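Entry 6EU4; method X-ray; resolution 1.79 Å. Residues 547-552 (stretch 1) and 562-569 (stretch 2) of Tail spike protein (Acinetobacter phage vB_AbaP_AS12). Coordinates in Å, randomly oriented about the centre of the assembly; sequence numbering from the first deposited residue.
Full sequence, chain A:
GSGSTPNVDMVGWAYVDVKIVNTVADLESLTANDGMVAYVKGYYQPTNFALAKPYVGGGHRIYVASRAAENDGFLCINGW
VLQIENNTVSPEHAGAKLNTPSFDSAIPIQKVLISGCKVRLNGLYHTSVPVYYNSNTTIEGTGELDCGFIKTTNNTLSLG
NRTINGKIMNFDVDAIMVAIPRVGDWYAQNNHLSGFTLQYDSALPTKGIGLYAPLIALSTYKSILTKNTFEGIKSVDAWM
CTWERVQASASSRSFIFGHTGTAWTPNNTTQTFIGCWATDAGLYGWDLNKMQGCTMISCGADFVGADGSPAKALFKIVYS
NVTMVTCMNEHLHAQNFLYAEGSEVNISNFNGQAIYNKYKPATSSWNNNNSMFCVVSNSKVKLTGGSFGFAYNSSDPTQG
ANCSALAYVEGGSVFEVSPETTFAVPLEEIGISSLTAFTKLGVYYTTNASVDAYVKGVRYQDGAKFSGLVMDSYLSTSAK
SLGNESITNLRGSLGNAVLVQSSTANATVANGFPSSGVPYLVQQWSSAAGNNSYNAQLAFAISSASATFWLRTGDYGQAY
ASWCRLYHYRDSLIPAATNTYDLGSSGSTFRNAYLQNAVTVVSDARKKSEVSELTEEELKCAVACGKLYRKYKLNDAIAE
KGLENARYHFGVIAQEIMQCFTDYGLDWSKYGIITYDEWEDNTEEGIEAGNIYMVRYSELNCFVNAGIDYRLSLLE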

# COMPACT_ATOMS: atom_id res chain seq x y z
N ALA A 547 28.98 26.67 -39.73
CA ALA A 547 29.01 27.09 -38.34
C ALA A 547 30.40 27.58 -37.98
O ALA A 547 31.39 27.28 -38.67
N THR A 548 30.47 28.35 -36.90
CA THR A 548 31.72 28.58 -36.19
C THR A 548 31.62 27.89 -34.84
O THR A 548 30.54 27.76 -34.26
N PHE A 549 32.77 27.40 -34.38
CA PHE A 549 32.87 26.54 -33.21
C PHE A 549 33.74 27.24 -32.17
O PHE A 549 34.84 27.69 -32.49
N TRP A 550 33.27 27.27 -30.92
CA TRP A 550 33.86 28.12 -29.90
C TRP A 550 33.97 27.38 -28.56
O TRP A 550 33.02 26.69 -28.16
N LEU A 551 35.09 27.60 -27.86
CA LEU A 551 35.32 27.10 -26.52
C LEU A 551 35.67 28.24 -25.57
O LEU A 551 36.39 29.16 -25.94
N ARG A 552 35.20 28.14 -24.33
CA ARG A 552 35.73 29.00 -23.27
C ARG A 552 35.64 28.26 -21.94
O ARG A 552 34.92 27.28 -21.80
N SER A 562 38.05 34.56 -22.29
CA SER A 562 37.59 34.91 -23.63
C SER A 562 37.23 33.68 -24.45
O SER A 562 37.83 32.60 -24.31
N TRP A 563 36.25 33.84 -25.34
CA TRP A 563 35.89 32.79 -26.27
C TRP A 563 37.02 32.52 -27.27
O TRP A 563 37.70 33.45 -27.73
N CYS A 564 37.16 31.25 -27.65
CA CYS A 564 38.20 30.77 -28.56
C CYS A 564 37.56 30.07 -29.75
O CYS A 564 36.93 29.02 -29.60
N ARG A 565 37.75 30.64 -30.94
CA ARG A 565 37.23 30.05 -32.17
C ARG A 565 38.19 28.98 -32.69
O ARG A 565 39.36 29.25 -32.92
N LEU A 566 37.66 27.77 -32.90
CA LEU A 566 38.49 26.65 -33.32
C LEU A 566 38.90 26.77 -34.78
O LEU A 566 38.13 27.20 -35.64
N TYR A 567 40.13 26.36 -35.05
CA TYR A 567 40.62 26.27 -36.42
C TYR A 567 40.34 24.88 -36.98
O TYR A 567 40.56 23.86 -36.31
N HIS A 568 39.85 24.82 -38.22
CA HIS A 568 39.54 23.54 -38.85
C HIS A 568 39.75 23.66 -40.36
O HIS A 568 39.97 24.76 -40.88
N TYR A 569 39.67 22.52 -41.05
CA TYR A 569 40.20 22.46 -42.41
C TYR A 569 39.26 23.03 -43.47
O TYR A 569 39.66 23.11 -44.63

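At the apolar centre of the contact, Leu 551 takes chi1 m and chi2 t, and its CD1 lies 3.8 Å from CD2 of Leu 566, itself m and t. Leu 566 points toward the first strand and also serves Phe 549, whose CB lies 4.2 Å from Leu 566 CD1. Branched aliphatic chains suit this place because they fill the space and leave no polar atom unpaired. The strands meet here in two antiparallel bridges, Trp 550 with Arg 565 and Leu 551 with Cys 564, and the buried side chains of Leu 551 and Cys 564 share one face of the sheet. Cys 564, chi1 m, is a small residue, and less of it is covered by the other stretch than of either leucine.

Beyond Leu 566 the packing becomes aromatic. Phe 549, chi1 m, presents its edge to the face of His 568 in an offset edge-to-face pair, with ring centroids 5.4 Å apart and planes at 69°; Phe 549 CD2 comes within 3.8 Å of His 568 CD2. His 568 adopts chi1 p and points toward the first strand; its ring meets Phe 549 through carbon, while both nitrogens have hydrogen-bond partners.

The opposite face of the sheet carries Trp 550 and Arg 565. Trp 550, chi1 m, turns a face of its ring to Arg 565, whose CB sits over the six-membered ring, 3.7 Å from its centroid, in a CH-pi contact. Trp 563, chi1 m, starts sideways, but the end of its side chain comes nearer, bringing its CE3 to 3.5 Å from Trp 550 CB. It has the largest area covered by the other stretch. Arg 552, chi1 p and then extended, runs across this indole: its CG stands 3.6 Å from the centroid of the six-membered ring, almost on the ring normal, while its NE approaches Trp 563 CZ2 at 3.2 Å. Methylenes and guanidinium both lie against the indole, while NE, NH1 and NH2 find hydrogen bonds elsewhere in the structure.

The main chain holds these side chains in register. Leu 551 N donates to Cys 564 O at 2.9 Å, Cys 564 N returns a bond to Leu 551 O at 2.8 Å, and Leu 566 N donates to Phe 549 O at 2.9 Å.

Toward the polar edge, Arg 565 is extended, with chi1, chi2 and chi3 all t, and Thr 548 CG2 lies over one face of its guanidinium, 3.5 Å from Arg 565 CZ. Thr 548, chi1 p, is well suited to this spot: its methyl meets the arginine while its OG1 accepts a 2.8 Å hydrogen bond from Trp 550 NE1, satisfying the indole nitrogen. Two waters complete the edge. One donates to Ala 547 O at 2.8 Å and lies 2.8 Å from His 568 NE2 in a second hydrogen bond; the other accepts from Phe 549 N at 2.9 Å and donates to Leu 566 O at 3.0 Å, bridging the backbones where they have begun to separate.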

# COMPACT_ATOMS: atom_id res chain seq x y z
CB ALA A 547 28.60 25.96 -37.40
CB THR A 548 32.02 30.08 -36.02
OG1 THR A 548 30.91 30.77 -35.43
CG2 THR A 548 32.35 30.72 -37.37
CB PHE A 549 33.47 25.19 -33.59
CG PHE A 549 32.88 24.58 -34.83
CD1 PHE A 549 31.62 24.02 -34.81
CD2 PHE A 549 33.62 24.51 -36.01
CE1 PHE A 549 31.07 23.44 -35.95
CE2 PHE A 549 33.07 23.92 -37.15
CZ PHE A 549 31.80 23.39 -37.11
CB TRP A 550 33.01 29.37 -29.68
CG TRP A 550 32.75 30.21 -30.90
CD1 TRP A 550 31.81 29.99 -31.87
CD2 TRP A 550 33.42 31.42 -31.26
NE1 TRP A 550 31.86 30.99 -32.81
CE2 TRP A 550 32.83 31.88 -32.45
CE3 TRP A 550 34.46 32.16 -30.69
CZ2 TRP A 550 33.26 33.05 -33.09
CZ3 TRP A 550 34.87 33.33 -31.32
CH2 TRP A 550 34.27 33.76 -32.51
CB LEU A 551 36.46 26.08 -26.50
CG LEU A 551 36.24 24.79 -27.29
CD1 LEU A 551 37.49 23.92 -27.25
CD2 LEU A 551 35.07 23.99 -26.74
CB ARG A 552 35.00 30.34 -23.20
CG ARG A 552 33.52 30.27 -22.73
CD ARG A 552 32.98 31.67 -22.43
NE ARG A 552 31.57 31.61 -22.09
CZ ARG A 552 30.81 32.68 -21.83
NH1 ARG A 552 31.32 33.91 -21.85
NH2 ARG A 552 29.53 32.50 -21.55
CB SER A 562 38.67 35.71 -24.37
OG SER A 562 39.02 36.89 -23.66
CB TRP A 563 34.64 33.18 -27.05
CG TRP A 563 33.33 33.02 -26.36
CD1 TRP A 563 32.54 34.03 -25.87
CD2 TRP A 563 32.63 31.80 -26.12
NE1 TRP A 563 31.39 33.50 -25.35
CE2 TRP A 563 31.42 32.14 -25.48
CE3 TRP A 563 32.91 30.46 -26.37
CZ2 TRP A 563 30.48 31.18 -25.10
CZ3 TRP A 563 31.98 29.50 -25.99
CH2 TRP A 563 30.77 29.88 -25.35
CB CYS A 564 39.14 29.80 -27.84
SG CYS A 564 40.03 30.57 -26.46
CB ARG A 565 37.02 31.13 -33.22
CG ARG A 565 36.48 30.64 -34.56
CD ARG A 565 36.19 31.84 -35.47
NE ARG A 565 36.05 31.49 -36.88
CZ ARG A 565 35.47 32.26 -37.80
NH1 ARG A 565 34.96 33.44 -37.46
NH2 ARG A 565 35.39 31.85 -39.05
CB LEU A 566 37.76 25.33 -33.10
CG LEU A 566 37.36 25.01 -31.66
CD1 LEU A 566 36.77 23.62 -31.59
CD2 LEU A 566 38.56 25.13 -30.73
CB TYR A 567 42.12 26.55 -36.45
CG TYR A 567 42.58 27.98 -36.23
CD1 TYR A 567 41.85 29.05 -36.72
CD2 TYR A 567 43.79 28.23 -35.61
CE1 TYR A 567 42.32 30.36 -36.57
CE2 TYR A 567 44.26 29.53 -35.44
CZ TYR A 567 43.52 30.59 -35.93
OH TYR A 567 44.02 31.88 -35.79
CB HIS A 568 38.11 23.11 -38.56
CG HIS A 568 37.08 24.06 -39.08
ND1 HIS A 568 36.63 24.02 -40.38
CD2 HIS A 568 36.44 25.09 -38.48
CE1 HIS A 568 35.73 24.98 -40.55
NE2 HIS A 568 35.61 25.65 -39.41
CB TYR A 569 40.61 21.02 -42.78
CG TYR A 569 39.58 20.06 -43.34
CD1 TYR A 569 38.22 20.15 -43.03
CD2 TYR A 569 39.98 19.02 -44.18
CE1 TYR A 569 37.30 19.24 -43.55
CE2 TYR A 569 39.07 18.11 -44.69
CZ TYR A 569 37.74 18.23 -44.37
OH TYR A 569 36.85 17.33 -44.89
O HOH W 1 34.08 27.89 -38.83
O HOH W 2 35.16 27.70 -35.97